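Local coordinates for pyridoxal phosphate homeostasis protein (Bifidobacterium adolescentis ATCC 15703, PDB 3CPG) that probably binds pyridoxal 5'-phosphate and takes part in keeping the supply of this cofactor in balance, at residues Leu12-Ile17 against Thr58-Glu63; Arg23-Gly28 against Met65-Ala70; Val50-Ala55 against Val261-Ala266; Val72-Glu77 against Pro116-Gly121; Arg97-Gly102 against Ala111-Pro116. All blocks are in the same frame, centred on the assembly; numbering follows the deposited sequence.

Interaction 1: residues Leu12-Ile17 against Thr58-Glu63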
# COMPACT_ATOMS: atom_id res chain seq x y z
N LEU A 12 10.92 13.20 12.77
CA LEU A 12 9.92 12.16 12.56
C LEU A 12 9.87 11.12 13.67
O LEU A 12 8.92 10.34 13.75
CB LEU A 12 10.18 11.48 11.22
CG LEU A 12 10.14 12.42 10.02
CD1 LEU A 12 10.55 11.67 8.75
CD2 LEU A 12 8.75 13.01 9.87
N ALA A 13 10.88 11.12 14.53
CA ALA A 13 10.93 10.17 15.64
C ALA A 13 10.15 10.68 16.85
O ALA A 13 10.02 9.98 17.85
CB ALA A 13 12.38 9.89 16.03
N ASN A 14 9.64 11.91 16.76
CA ASN A 14 8.87 12.47 17.86
C ASN A 14 7.68 11.56 18.14
O ASN A 14 6.97 11.17 17.22
CB ASN A 14 8.36 13.87 17.52
CG ASN A 14 7.44 14.42 18.58
OD1 ASN A 14 7.80 14.48 19.76
ND2 ASN A 14 6.23 14.81 18.18
N GLU A 15 7.46 11.24 19.41
CA GLU A 15 6.39 10.33 19.81
C GLU A 15 5.19 10.95 20.50
O GLU A 15 4.21 10.26 20.78
CB GLU A 15 6.97 9.24 20.71
CG GLU A 15 8.02 8.37 20.04
CD GLU A 15 8.12 7.00 20.68
OE1 GLU A 15 7.06 6.47 21.09
OE2 GLU A 15 9.24 6.46 20.76
N VAL A 16 5.24 12.25 20.77
CA VAL A 16 4.16 12.92 21.47
C VAL A 16 3.60 14.13 20.74
O VAL A 16 4.35 15.01 20.33
CB VAL A 16 4.62 13.36 22.87
CG1 VAL A 16 3.53 14.16 23.56
CG2 VAL A 16 5.01 12.15 23.70
N ILE A 17 2.28 14.18 20.60
CA ILE A 17 1.61 15.30 19.95
C ILE A 17 0.62 15.90 20.94
O ILE A 17 0.25 15.27 21.92
CB ILE A 17 0.85 14.85 18.67
CG1 ILE A 17 -0.15 13.74 19.00
CG2 ILE A 17 1.85 14.37 17.63
CD1 ILE A 17 -0.98 13.30 17.80
N THR A 58 6.06 12.01 5.96
CA THR A 58 6.26 13.28 6.66
C THR A 58 5.57 13.39 8.02
O THR A 58 5.63 14.45 8.66
CB THR A 58 5.81 14.50 5.79
OG1 THR A 58 4.39 14.64 5.84
CG2 THR A 58 6.25 14.32 4.35
N ARG A 59 4.94 12.32 8.48
CA ARG A 59 4.27 12.35 9.77
C ARG A 59 5.18 11.70 10.81
O ARG A 59 5.92 10.77 10.48
CB ARG A 59 2.94 11.61 9.71
CG ARG A 59 2.09 11.95 8.50
CD ARG A 59 1.80 13.45 8.39
NE ARG A 59 1.09 13.74 7.15
CZ ARG A 59 0.59 14.92 6.81
NH1 ARG A 59 0.70 15.96 7.62
NH2 ARG A 59 -0.03 15.06 5.64
N ASP A 60 5.15 12.18 12.05
CA ASP A 60 6.00 11.58 13.07
C ASP A 60 5.30 10.42 13.78
O ASP A 60 4.13 10.15 13.55
CB ASP A 60 6.48 12.62 14.10
CG ASP A 60 5.35 13.27 14.87
OD1 ASP A 60 4.34 12.60 15.16
OD2 ASP A 60 5.50 14.47 15.22
N ILE A 61 6.05 9.73 14.64
CA ILE A 61 5.53 8.59 15.37
C ILE A 61 4.27 8.91 16.18
O ILE A 61 3.33 8.11 16.22
CB ILE A 61 6.62 8.01 16.31
CG1 ILE A 61 7.75 7.43 15.46
CG2 ILE A 61 6.04 6.94 17.22
CD1 ILE A 61 8.89 6.79 16.25
N GLY A 62 4.26 10.07 16.82
CA GLY A 62 3.09 10.44 17.59
C GLY A 62 1.85 10.54 16.72
O GLY A 62 0.77 10.07 17.08
N GLU A 63 2.01 11.17 15.56
CA GLU A 63 0.91 11.34 14.61
C GLU A 63 0.41 10.00 14.09
O GLU A 63 -0.79 9.73 14.04
CB GLU A 63 1.36 12.20 13.43
CG GLU A 63 1.59 13.66 13.77
CD GLU A 63 2.10 14.46 12.59
OE1 GLU A 63 3.28 14.28 12.20
OE2 GLU A 63 1.33 15.27 12.04

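Interaction 2: residues Arg23-Gly28 against Met65-Ala70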
# COMPACT_ATOMS: atom_id res chain seq x y z
N ARG A 23 -6.82 14.99 18.28
CA ARG A 23 -8.24 15.05 17.93
C ARG A 23 -8.43 15.17 16.42
O ARG A 23 -9.30 14.52 15.85
CB ARG A 23 -8.94 16.22 18.63
CG ARG A 23 -9.08 16.08 20.14
CD ARG A 23 -10.15 17.03 20.68
NE ARG A 23 -9.83 18.44 20.48
CZ ARG A 23 -9.01 19.14 21.26
NH1 ARG A 23 -8.42 18.58 22.30
NH2 ARG A 23 -8.77 20.42 20.99
N GLU A 24 -7.62 16.02 15.79
CA GLU A 24 -7.72 16.22 14.34
C GLU A 24 -7.51 14.90 13.61
O GLU A 24 -8.27 14.56 12.70
CB GLU A 24 -6.66 17.22 13.86
CG GLU A 24 -6.73 18.60 14.50
CD GLU A 24 -5.69 19.54 13.94
OE1 GLU A 24 -4.51 19.13 13.81
OE2 GLU A 24 -6.04 20.70 13.62
N ILE A 25 -6.47 14.18 13.99
CA ILE A 25 -6.15 12.91 13.36
C ILE A 25 -7.22 11.86 13.62
O ILE A 25 -7.57 11.08 12.73
CB ILE A 25 -4.77 12.40 13.84
CG1 ILE A 25 -3.70 13.39 13.40
CG2 ILE A 25 -4.47 11.00 13.29
CD1 ILE A 25 -2.29 13.03 13.85
N THR A 26 -7.76 11.85 14.84
CA THR A 26 -8.79 10.89 15.19
C THR A 26 -10.04 11.13 14.36
O THR A 26 -10.64 10.18 13.84
CB THR A 26 -9.13 10.98 16.69
OG1 THR A 26 -7.98 10.64 17.46
CG2 THR A 26 -10.27 10.04 17.04
N ASP A 27 -10.44 12.39 14.22
CA ASP A 27 -11.62 12.73 13.43
C ASP A 27 -11.35 12.43 11.96
O ASP A 27 -12.25 12.01 11.23
CB ASP A 27 -11.98 14.21 13.60
CG ASP A 27 -12.48 14.53 14.99
OD1 ASP A 27 -13.01 13.63 15.66
OD2 ASP A 27 -12.36 15.70 15.41
N GLY A 28 -10.11 12.65 11.54
CA GLY A 28 -9.74 12.38 10.16
C GLY A 28 -9.91 10.92 9.82
O GLY A 28 -10.48 10.56 8.79
N MSE A 65 0.75 6.99 15.41
CA MSE A 65 0.10 6.20 16.44
C MSE A 65 -1.29 6.73 16.79
O MSE A 65 -2.17 5.97 17.19
CB MSE A 65 0.99 6.14 17.69
CG MSE A 65 2.30 5.35 17.47
SE MSE A 65 2.00 3.59 16.73
CE MSE A 65 0.86 2.90 18.08
N ALA A 66 -1.50 8.04 16.62
CA ALA A 66 -2.82 8.60 16.89
C ALA A 66 -3.77 8.01 15.85
O ALA A 66 -4.92 7.71 16.14
CB ALA A 66 -2.79 10.13 16.79
N ALA A 67 -3.26 7.84 14.62
CA ALA A 67 -4.07 7.28 13.54
C ALA A 67 -4.39 5.81 13.81
O ALA A 67 -5.52 5.36 13.61
CB ALA A 67 -3.35 7.43 12.21
N ILE A 68 -3.39 5.06 14.25
CA ILE A 68 -3.60 3.65 14.53
C ILE A 68 -4.56 3.50 15.70
O ILE A 68 -5.46 2.66 15.67
CB ILE A 68 -2.26 2.94 14.83
CG1 ILE A 68 -1.51 2.73 13.51
CG2 ILE A 68 -2.49 1.61 15.55
CD1 ILE A 68 -0.04 2.36 13.66
N ASP A 69 -4.40 4.33 16.73
CA ASP A 69 -5.29 4.26 17.88
C ASP A 69 -6.73 4.59 17.49
O ASP A 69 -7.67 4.14 18.14
CB ASP A 69 -4.83 5.20 18.99
CG ASP A 69 -3.63 4.66 19.75
OD1 ASP A 69 -3.51 3.43 19.86
OD2 ASP A 69 -2.82 5.48 20.24
N ALA A 70 -6.89 5.36 16.42
CA ALA A 70 -8.22 5.76 15.95
C ALA A 70 -8.88 4.72 15.05
O ALA A 70 -10.04 4.88 14.67
CB ALA A 70 -8.14 7.09 15.23
O HOH W 1 -6.34 8.51 18.24

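Interaction 3: residues Val50-Ala55 against Val261-Ala266. With ACT (acetate ion), chain B.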
# COMPACT_ATOMS: atom_id res chain seq x y z
N VAL A 50 -12.90 -3.30 1.76
CA VAL A 50 -11.83 -2.33 1.54
C VAL A 50 -11.04 -2.05 2.81
O VAL A 50 -11.63 -1.76 3.85
CB VAL A 50 -12.40 -0.99 1.02
CG1 VAL A 50 -11.26 -0.01 0.73
CG2 VAL A 50 -13.25 -1.22 -0.21
N ARG A 51 -9.72 -2.13 2.73
CA ARG A 51 -8.88 -1.84 3.88
C ARG A 51 -8.26 -0.47 3.73
O ARG A 51 -7.92 -0.04 2.63
CB ARG A 51 -7.77 -2.89 4.05
CG ARG A 51 -8.25 -4.22 4.60
CD ARG A 51 -7.09 -5.06 5.11
NE ARG A 51 -6.21 -5.50 4.04
CZ ARG A 51 -5.04 -6.11 4.23
NH1 ARG A 51 -4.61 -6.35 5.47
NH2 ARG A 51 -4.31 -6.48 3.20
N LEU A 52 -8.13 0.23 4.85
CA LEU A 52 -7.55 1.56 4.86
C LEU A 52 -6.07 1.53 5.19
O LEU A 52 -5.67 0.99 6.23
CB LEU A 52 -8.27 2.45 5.88
CG LEU A 52 -7.61 3.79 6.24
CD1 LEU A 52 -7.52 4.70 5.01
CD2 LEU A 52 -8.42 4.45 7.34
N LEU A 53 -5.26 2.08 4.30
CA LEU A 53 -3.82 2.18 4.52
C LEU A 53 -3.56 3.66 4.71
O LEU A 53 -3.91 4.48 3.85
CB LEU A 53 -3.02 1.68 3.31
CG LEU A 53 -1.49 1.93 3.32
CD1 LEU A 53 -0.84 1.03 2.30
CD2 LEU A 53 -1.15 3.36 2.98
N ALA A 54 -2.97 4.03 5.84
CA ALA A 54 -2.67 5.43 6.07
C ALA A 54 -1.31 5.72 5.45
O ALA A 54 -0.34 5.02 5.75
CB ALA A 54 -2.65 5.73 7.57
N ALA A 55 -1.25 6.71 4.57
CA ALA A 55 0.01 7.11 3.94
C ALA A 55 0.63 8.01 4.98
O ALA A 55 0.17 9.13 5.20
CB ALA A 55 -0.27 7.88 2.65
N VAL A 261 -7.12 1.30 -0.03
CA VAL A 261 -7.07 2.70 -0.42
C VAL A 261 -5.94 3.30 0.40
O VAL A 261 -5.78 2.95 1.57
CB VAL A 261 -8.40 3.45 -0.13
CG1 VAL A 261 -9.49 2.91 -1.05
CG2 VAL A 261 -8.79 3.30 1.33
N ARG A 262 -5.14 4.16 -0.22
CA ARG A 262 -4.00 4.80 0.44
C ARG A 262 -4.36 6.25 0.72
O ARG A 262 -4.41 7.07 -0.19
CB ARG A 262 -2.77 4.72 -0.47
CG ARG A 262 -2.44 3.31 -0.95
CD ARG A 262 -1.12 3.28 -1.70
NE ARG A 262 -1.10 4.22 -2.82
CZ ARG A 262 -1.70 4.00 -3.99
NH1 ARG A 262 -2.36 2.87 -4.21
NH2 ARG A 262 -1.64 4.92 -4.94
N VAL A 263 -4.58 6.57 1.99
CA VAL A 263 -5.00 7.91 2.37
C VAL A 263 -4.02 8.68 3.25
O VAL A 263 -3.58 8.19 4.29
CB VAL A 263 -6.37 7.85 3.08
CG1 VAL A 263 -6.91 9.25 3.32
CG2 VAL A 263 -7.35 7.03 2.24
N GLY A 264 -3.70 9.90 2.82
CA GLY A 264 -2.79 10.74 3.58
C GLY A 264 -3.48 11.99 4.08
O GLY A 264 -3.79 12.11 5.27
N THR A 265 -3.74 12.93 3.17
CA THR A 265 -4.36 14.21 3.51
C THR A 265 -5.68 14.14 4.27
O THR A 265 -5.88 14.90 5.23
CB THR A 265 -4.56 15.05 2.23
OG1 THR A 265 -3.30 15.21 1.57
CG2 THR A 265 -5.12 16.42 2.58
N ALA A 266 -6.58 13.26 3.87
CA ALA A 266 -7.87 13.16 4.54
C ALA A 266 -7.72 12.77 6.01
O ALA A 266 -8.63 13.00 6.82
CB ALA A 266 -8.77 12.15 3.83
C ACT B . -3.63 11.68 -0.22
O ACT B . -2.83 12.15 0.58
OXT ACT B . -4.40 10.80 0.13
CH3 ACT B . -3.66 12.20 -1.63

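Interaction 4: residues Val72-Glu77 against Pro116-Gly121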
# COMPACT_ATOMS: atom_id res chain seq x y z
N VAL A 72 -6.82 2.84 12.36
CA VAL A 72 -5.97 2.44 11.24
C VAL A 72 -5.24 1.14 11.56
O VAL A 72 -4.68 0.99 12.64
CB VAL A 72 -4.94 3.53 10.89
CG1 VAL A 72 -3.92 2.98 9.90
CG2 VAL A 72 -5.65 4.74 10.31
N ARG A 73 -5.25 0.19 10.62
CA ARG A 73 -4.60 -1.09 10.83
C ARG A 73 -3.62 -1.45 9.72
O ARG A 73 -3.29 -2.61 9.53
CB ARG A 73 -5.66 -2.19 10.96
CG ARG A 73 -6.54 -2.03 12.19
CD ARG A 73 -5.76 -2.32 13.47
NE ARG A 73 -6.58 -2.15 14.68
CZ ARG A 73 -6.76 -0.99 15.30
NH1 ARG A 73 -6.17 0.11 14.84
NH2 ARG A 73 -7.51 -0.93 16.39
N MSE A 74 -3.16 -0.44 9.00
CA MSE A 74 -2.19 -0.63 7.94
C MSE A 74 -1.55 0.71 7.60
O MSE A 74 -2.25 1.72 7.51
CB MSE A 74 -2.86 -1.23 6.70
CG MSE A 74 -1.90 -1.38 5.52
SE MSE A 74 -2.47 -2.61 4.10
CE MSE A 74 -4.30 -2.36 4.27
N ILE A 75 -0.23 0.74 7.45
CA ILE A 75 0.43 1.99 7.10
C ILE A 75 1.39 1.78 5.95
O ILE A 75 1.86 0.67 5.70
CB ILE A 75 1.23 2.59 8.29
CG1 ILE A 75 2.41 1.69 8.64
CG2 ILE A 75 0.31 2.81 9.49
CD1 ILE A 75 3.31 2.25 9.74
N GLY A 76 1.68 2.87 5.25
CA GLY A 76 2.60 2.81 4.13
C GLY A 76 3.42 4.08 4.07
O GLY A 76 2.88 5.19 4.11
N GLU A 77 4.74 3.92 4.00
CA GLU A 77 5.66 5.04 3.91
C GLU A 77 6.11 5.18 2.47
O GLU A 77 6.16 4.19 1.73
CB GLU A 77 6.89 4.81 4.80
CG GLU A 77 6.67 4.97 6.30
CD GLU A 77 6.46 6.42 6.73
OE1 GLU A 77 6.92 7.34 6.02
OE2 GLU A 77 5.85 6.64 7.79
N PRO A 116 0.03 -4.37 8.75
CA PRO A 116 1.00 -4.36 7.65
C PRO A 116 1.74 -3.02 7.56
O PRO A 116 1.16 -1.97 7.80
CB PRO A 116 0.14 -4.62 6.42
CG PRO A 116 -0.95 -5.50 6.98
CD PRO A 116 -1.29 -4.79 8.27
N PHE A 117 3.03 -3.09 7.22
CA PHE A 117 3.85 -1.89 7.08
C PHE A 117 4.37 -1.97 5.65
O PHE A 117 5.26 -2.76 5.35
CB PHE A 117 5.00 -1.92 8.09
CG PHE A 117 5.76 -0.62 8.24
CD1 PHE A 117 6.56 -0.40 9.36
CD2 PHE A 117 5.72 0.36 7.25
CE1 PHE A 117 7.30 0.78 9.50
CE2 PHE A 117 6.45 1.54 7.38
CZ PHE A 117 7.24 1.75 8.51
N HIS A 118 3.77 -1.19 4.75
CA HIS A 118 4.16 -1.19 3.35
C HIS A 118 5.01 -0.02 2.93
O HIS A 118 5.05 1.02 3.59
CB HIS A 118 2.92 -1.18 2.44
CG HIS A 118 2.05 -2.39 2.57
ND1 HIS A 118 1.08 -2.70 1.64
CD2 HIS A 118 1.97 -3.34 3.53
CE1 HIS A 118 0.45 -3.79 2.02
NE2 HIS A 118 0.97 -4.20 3.16
N LEU A 119 5.72 -0.20 1.81
CA LEU A 119 6.50 0.87 1.22
C LEU A 119 5.63 1.15 -0.00
O LEU A 119 5.36 0.23 -0.79
CB LEU A 119 7.88 0.41 0.76
CG LEU A 119 8.63 1.58 0.09
CD1 LEU A 119 9.02 2.60 1.16
CD2 LEU A 119 9.87 1.09 -0.63
N ILE A 120 5.17 2.38 -0.15
CA ILE A 120 4.31 2.71 -1.28
C ILE A 120 4.95 3.72 -2.22
O ILE A 120 4.36 4.08 -3.24
CB ILE A 120 2.94 3.24 -0.79
CG1 ILE A 120 3.13 4.53 0.01
CG2 ILE A 120 2.28 2.19 0.10
CD1 ILE A 120 1.82 5.14 0.50
N GLY A 121 6.15 4.18 -1.88
CA GLY A 121 6.87 5.12 -2.72
C GLY A 121 7.88 4.36 -3.56
O GLY A 121 8.14 3.18 -3.29

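Interaction 5: residues Arg97-Gly102 against Ala111-Pro116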
# COMPACT_ATOMS: atom_id res chain seq x y z
N ARG A 97 0.56 -1.53 22.21
CA ARG A 97 -0.87 -1.47 21.91
C ARG A 97 -1.43 -2.83 21.49
O ARG A 97 -2.58 -2.92 21.09
CB ARG A 97 -1.13 -0.45 20.79
CG ARG A 97 -1.02 1.00 21.21
CD ARG A 97 -2.12 1.38 22.19
NE ARG A 97 -2.32 2.83 22.23
CZ ARG A 97 -2.41 3.54 23.35
NH1 ARG A 97 -2.32 2.94 24.53
NH2 ARG A 97 -2.60 4.85 23.28
N GLY A 98 -0.60 -3.87 21.59
CA GLY A 98 -1.05 -5.21 21.24
C GLY A 98 -1.05 -5.56 19.77
O GLY A 98 -1.78 -6.47 19.35
N PHE A 99 -0.24 -4.86 18.98
CA PHE A 99 -0.15 -5.11 17.54
C PHE A 99 1.26 -5.47 17.11
O PHE A 99 2.23 -5.00 17.69
CB PHE A 99 -0.53 -3.86 16.74
CG PHE A 99 -1.91 -3.34 17.00
CD1 PHE A 99 -3.03 -4.08 16.64
CD2 PHE A 99 -2.09 -2.08 17.59
CE1 PHE A 99 -4.31 -3.58 16.86
CE2 PHE A 99 -3.36 -1.58 17.81
CZ PHE A 99 -4.47 -2.32 17.44
N SER A 100 1.36 -6.31 16.08
CA SER A 100 2.66 -6.64 15.52
C SER A 100 2.71 -5.70 14.32
O SER A 100 1.67 -5.39 13.74
CB SER A 100 2.73 -8.11 15.09
OG SER A 100 1.75 -8.43 14.12
N LEU A 101 3.89 -5.21 13.96
CA LEU A 101 4.02 -4.28 12.85
C LEU A 101 5.04 -4.73 11.82
O LEU A 101 6.19 -4.97 12.16
CB LEU A 101 4.43 -2.90 13.37
CG LEU A 101 4.71 -1.81 12.33
CD1 LEU A 101 3.41 -1.38 11.66
CD2 LEU A 101 5.36 -0.61 13.02
N GLY A 102 4.61 -4.82 10.57
CA GLY A 102 5.51 -5.25 9.51
C GLY A 102 6.23 -6.53 9.90
O GLY A 102 5.62 -7.45 10.44
N ALA A 111 -1.43 -14.05 19.36
CA ALA A 111 -2.76 -13.75 18.83
C ALA A 111 -2.91 -12.26 18.56
O ALA A 111 -4.00 -11.77 18.27
CB ALA A 111 -3.83 -14.21 19.82
N ALA A 112 -1.80 -11.52 18.64
CA ALA A 112 -1.84 -10.09 18.39
C ALA A 112 -2.20 -9.80 16.93
O ALA A 112 -1.70 -10.46 16.02
CB ALA A 112 -0.48 -9.47 18.71
N GLU A 113 -3.08 -8.83 16.72
CA GLU A 113 -3.47 -8.46 15.36
C GLU A 113 -2.24 -7.90 14.68
O GLU A 113 -1.44 -7.20 15.30
CB GLU A 113 -4.57 -7.41 15.36
CG GLU A 113 -5.03 -7.04 13.96
CD GLU A 113 -6.19 -6.07 13.95
OE1 GLU A 113 -6.79 -5.84 15.03
OE2 GLU A 113 -6.52 -5.55 12.87
N HIS A 114 -2.09 -8.20 13.39
CA HIS A 114 -0.94 -7.72 12.64
C HIS A 114 -1.28 -6.48 11.82
O HIS A 114 -2.32 -6.43 11.16
CB HIS A 114 -0.41 -8.83 11.72
CG HIS A 114 0.76 -8.42 10.89
ND1 HIS A 114 0.68 -8.20 9.53
CD2 HIS A 114 2.05 -8.19 11.23
CE1 HIS A 114 1.86 -7.85 9.07
NE2 HIS A 114 2.72 -7.83 10.08
N ILE A 115 -0.40 -5.48 11.88
CA ILE A 115 -0.57 -4.24 11.12
C ILE A 115 0.47 -4.23 10.01
O ILE A 115 1.67 -4.12 10.26
CB ILE A 115 -0.38 -2.99 12.01
CG1 ILE A 115 -1.52 -2.89 13.02
CG2 ILE A 115 -0.34 -1.73 11.15
CD1 ILE A 115 -1.43 -1.68 13.94
N PRO A 116 0.03 -4.37 8.75
CA PRO A 116 1.00 -4.36 7.65
C PRO A 116 1.74 -3.02 7.56
O PRO A 116 1.16 -1.97 7.80
CB PRO A 116 0.14 -4.62 6.42
CG PRO A 116 -0.95 -5.50 6.98
CD PRO A 116 -1.29 -4.79 8.27
O HOH W 2 -4.45 -7.25 18.92
O HOH W 3 0.86 -10.77 15.18

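Interaction 1: residues Leu12-Ile17 against Thr58-Glu63
Asn-14 runs alongside Asp-60, its CG anti to the backbone N (chi1 174°), on the side where its amide meets the carboxylate. Asn-14 ND2 donates to Asp-60 OD2 at 3.1 Å, almost straight at 176°. The acceptor is in the amide plane of Asn-14 but is met from above its own carboxylate plane. The same ND2 also donates to Val-16 O, which fixes the turn of the amide. Two loop carbonyls take N-H groups of the first helical turn. Ile-61 N reaches Leu-12 O at 3.1 Å, and Gly-62 N reaches Asn-14 O at 3.0 Å. Asp-60 is the N-cap of helix 61-69. With Glu-63 it forms a capping box: Glu-63 N donates to Asp-60 OD1 at 2.8 Å, and Asp-60 N to Glu-63 OE1. Gly-62 faces the loop closely, and a CB there would clash with the carbonyl carbon of Glu-15. Glu-15 CG runs alongside Ile-61 CG2 at 3.7 Å, while its carboxylate pairs with Arg-92 and Arg-93. Ile-17 CG2 meets Glu-63 CG at 3.9 Å. In the next shell, Lys-10 and Arg-21 form salt bridges to the two oxygens of Glu-63.

Interaction 2: residues Arg23-Gly28 against Met65-Ala70
Ile-25 packs its CG2 branch against Ala-66 CB and against the backbone and CB of Ala-67. CG2 is 3.6 Å from Ala-67 N and 3.9 Å from Ala-67 CB. It also lies 4.0 Å from Ala-66 CB. With CG1 beside the backbone N (chi1 -64°), CG2 stands anti to that nitrogen and reaches the other helix. This is the tight part of the contact. It continues at Ala-70, whose CB comes to 3.9 Å from Thr-26 CA and also touches Thr-26 CG2. Small alanine side chains let the axes of segments 23-28 and 65-69 approach to 8.5 Å, crossing at -44° with the same general direction. Helix 61-69 is the connection of a beta-alpha-beta unit of the TIM barrel, between parallel strands 51-55 and 75-77, and helix 19-42 precedes the first of these strands. Phe-268, near the C terminus, touches both Ile-25 and Ala-67. The other side of the contact is looser and wetter. Thr-26 OG1 and Ala-66 O are 4.4 Å apart, and one water fills the role of a bridge. It donates to Thr-26 OG1 at 2.8 Å and to Ala-66 O at 2.7 Å. The threonine hydroxyl is also bonded to Ala-22 O, one turn back in its own helix. No direct hydrogen bond joins the two segments. On another flank of helix 61-69, Met-65, a selenomethionine, and Ile-68 turn to helix 80-96.

Interaction 3: residues Val50-Ala55 against Val261-Ala266
Leu-53 and Arg-262 run abreast on one face of the sheet, but the flat guanidinium of the arginine leads off from the strand pair. Its NH1 bonds to Ser-243 OG and its NH2 to Thr-203 O. Only the near part of the chain serves the contact, with Arg-262 CB 4.0 Å from Leu-53 CD2. The other flat group is an acetate ion, probably from the crystallisation liquor. Gly-264 N donates to its OXT at 2.9 Å, and Thr-265 N donates to its O at 2.9 Å. Thr-247 OG1 adds a further bond. A CB on Gly-264 would clash with the acetate. The segments themselves are neighbouring parallel strands of the TIM barrel, and their ladder alternates between the two strands. Val-261 N donates to Arg-51 O, Leu-53 N to Val-261 O at 2.9 Å, Val-263 N to Leu-53 O, and Ala-55 N to Val-263 O at 2.8 Å. The opposite face carries Leu-52, Ala-54, Val-261 and Val-263. There Leu-52 holds CG anti to its backbone N (chi1 167°). Its side chain crosses that of Val-263 at about a right angle, bringing Leu-52 CD1 to 3.6 Å from Val-263 CG2. Helix 19-42 covers Leu-52, and helix 250-255 covers the two valines. Ala-55 lies close to Lys-57, the predicted cofactor lysine. An anion held by backbone N-H groups nearby is consistent with a place for the cofactor phosphate.

Interaction 4: residues Val72-Glu77 against Pro116-Gly121
Met-74 and Pro-116 meet where two neighbouring parallel strands of the TIM barrel, 75-77 and 117-119, begin to pair. The side chain of Met-74, a selenomethionine, can be followed outward. CB lies 4.2 Å from Pro-116 CD. CG stands anti to the backbone N (chi1 176°) and reaches Pro-116 CB at 3.9 Å. SE sits over one face of the His-118 ring, 4.1 Å from its centroid, and CE turns to Arg-51 on the adjoining strand. His-118 ND1 is bonded to Glu-139. Backbone bonds zip the strands together: Ile-75 N to Pro-116 O, His-118 N to Ile-75 O, and Glu-77 N to His-118 O. On the face of the sheet that bears Ile-75, Phe-117 and Glu-77, Ile-75 CD1 stands over the centre of the Phe-117 ring, 3.9 Å from the centroid and 7° off the normal. Glu-77 CG comes to the ring edge, 3.6 Å from CE2. An alanine in place of Phe-117 would probably leave Ile-75 CD1 and Glu-77 CG facing a gap. Glu-77 OE2 is hydrogen-bonded to Thr-56 OG1 and forms a salt bridge with Lys-86, close to the predicted cofactor lysine, Lys-57. Gly-76 is closely met, since a CB there would clash with Ile-120 CG2. At the far end Glu-77 O accepts from Ile-120 N at 2.8 Å, with Leu-119 CD1 3.3 Å from the same oxygen.

Interaction 5: residues Arg97-Gly102 against Ala111-Pro116
A short parallel strand reaching Leu-101 pairs with the strand that holds His-114 and Ile-115, an outlying part of the barrel sheet. It follows helix 80-96, which ends in a Schellman motif with Gly-98 as its C-prime residue. Ser-100 N donates to Glu-113 O, Ile-115 N to Ser-100 O at 2.8 Å, and Gly-102 N to Ile-115 O. His-114 holds CG anti to its backbone N (chi1 179°), and its ring meets Ser-100 and Gly-102. NE2 donates to Gly-102 O at 2.9 Å, with the oxygen in the ring plane. Ser-100 OG lies at the edge of the same ring, 2.9 Å from CD2. The Phe-99 ring is packed on two faces. Ile-115 CD1 lies over one, 3.9 Å from the centroid and offset toward the rim. Arg-97 O lies 3.5 Å above the opposite face. Glu-113 O is at the edge, in plane, 3.7 Å from CD1. An alanine in place of Phe-99 would probably take the ring face away from Ile-115 CD1 and open a gap between it and the Arg-97 carbonyl. Two waters bridge the solvent side, one from Gly-98 O to Glu-113 N and one from Ser-100 OG to Ala-112 O. Further in, Leu-101 CD1 meets Ile-115 CG2 at 3.8 Å. Phe-99 and Ile-115 both rest on Ile-68 of helix 61-69, and Leu-101 rests on Leu-90 of helix 80-96.

In the fold
From the N terminus, interaction 1 brings the loop before helix 19-42 back onto the start of helix 61-69. Interaction 2 joins those two helices further along, so the two loops cross. They also touch, through Ile-17 and Glu-63 against Ile-25 and Ala-66. Interaction 3 crosses both and closes by far the longest loop, pairing strand 51-55 with strand 260-263 near the C terminus. Interaction 4 is nested inside it and adds strand 113-119 beside strand 75-77, which itself bonds to strand 51-55. Interaction 5 is nested inside interaction 4, shares Pro-116 with it and appends strand 99-101. A salt bridge from Asp-69 to Arg-97 links interactions 2 and 5.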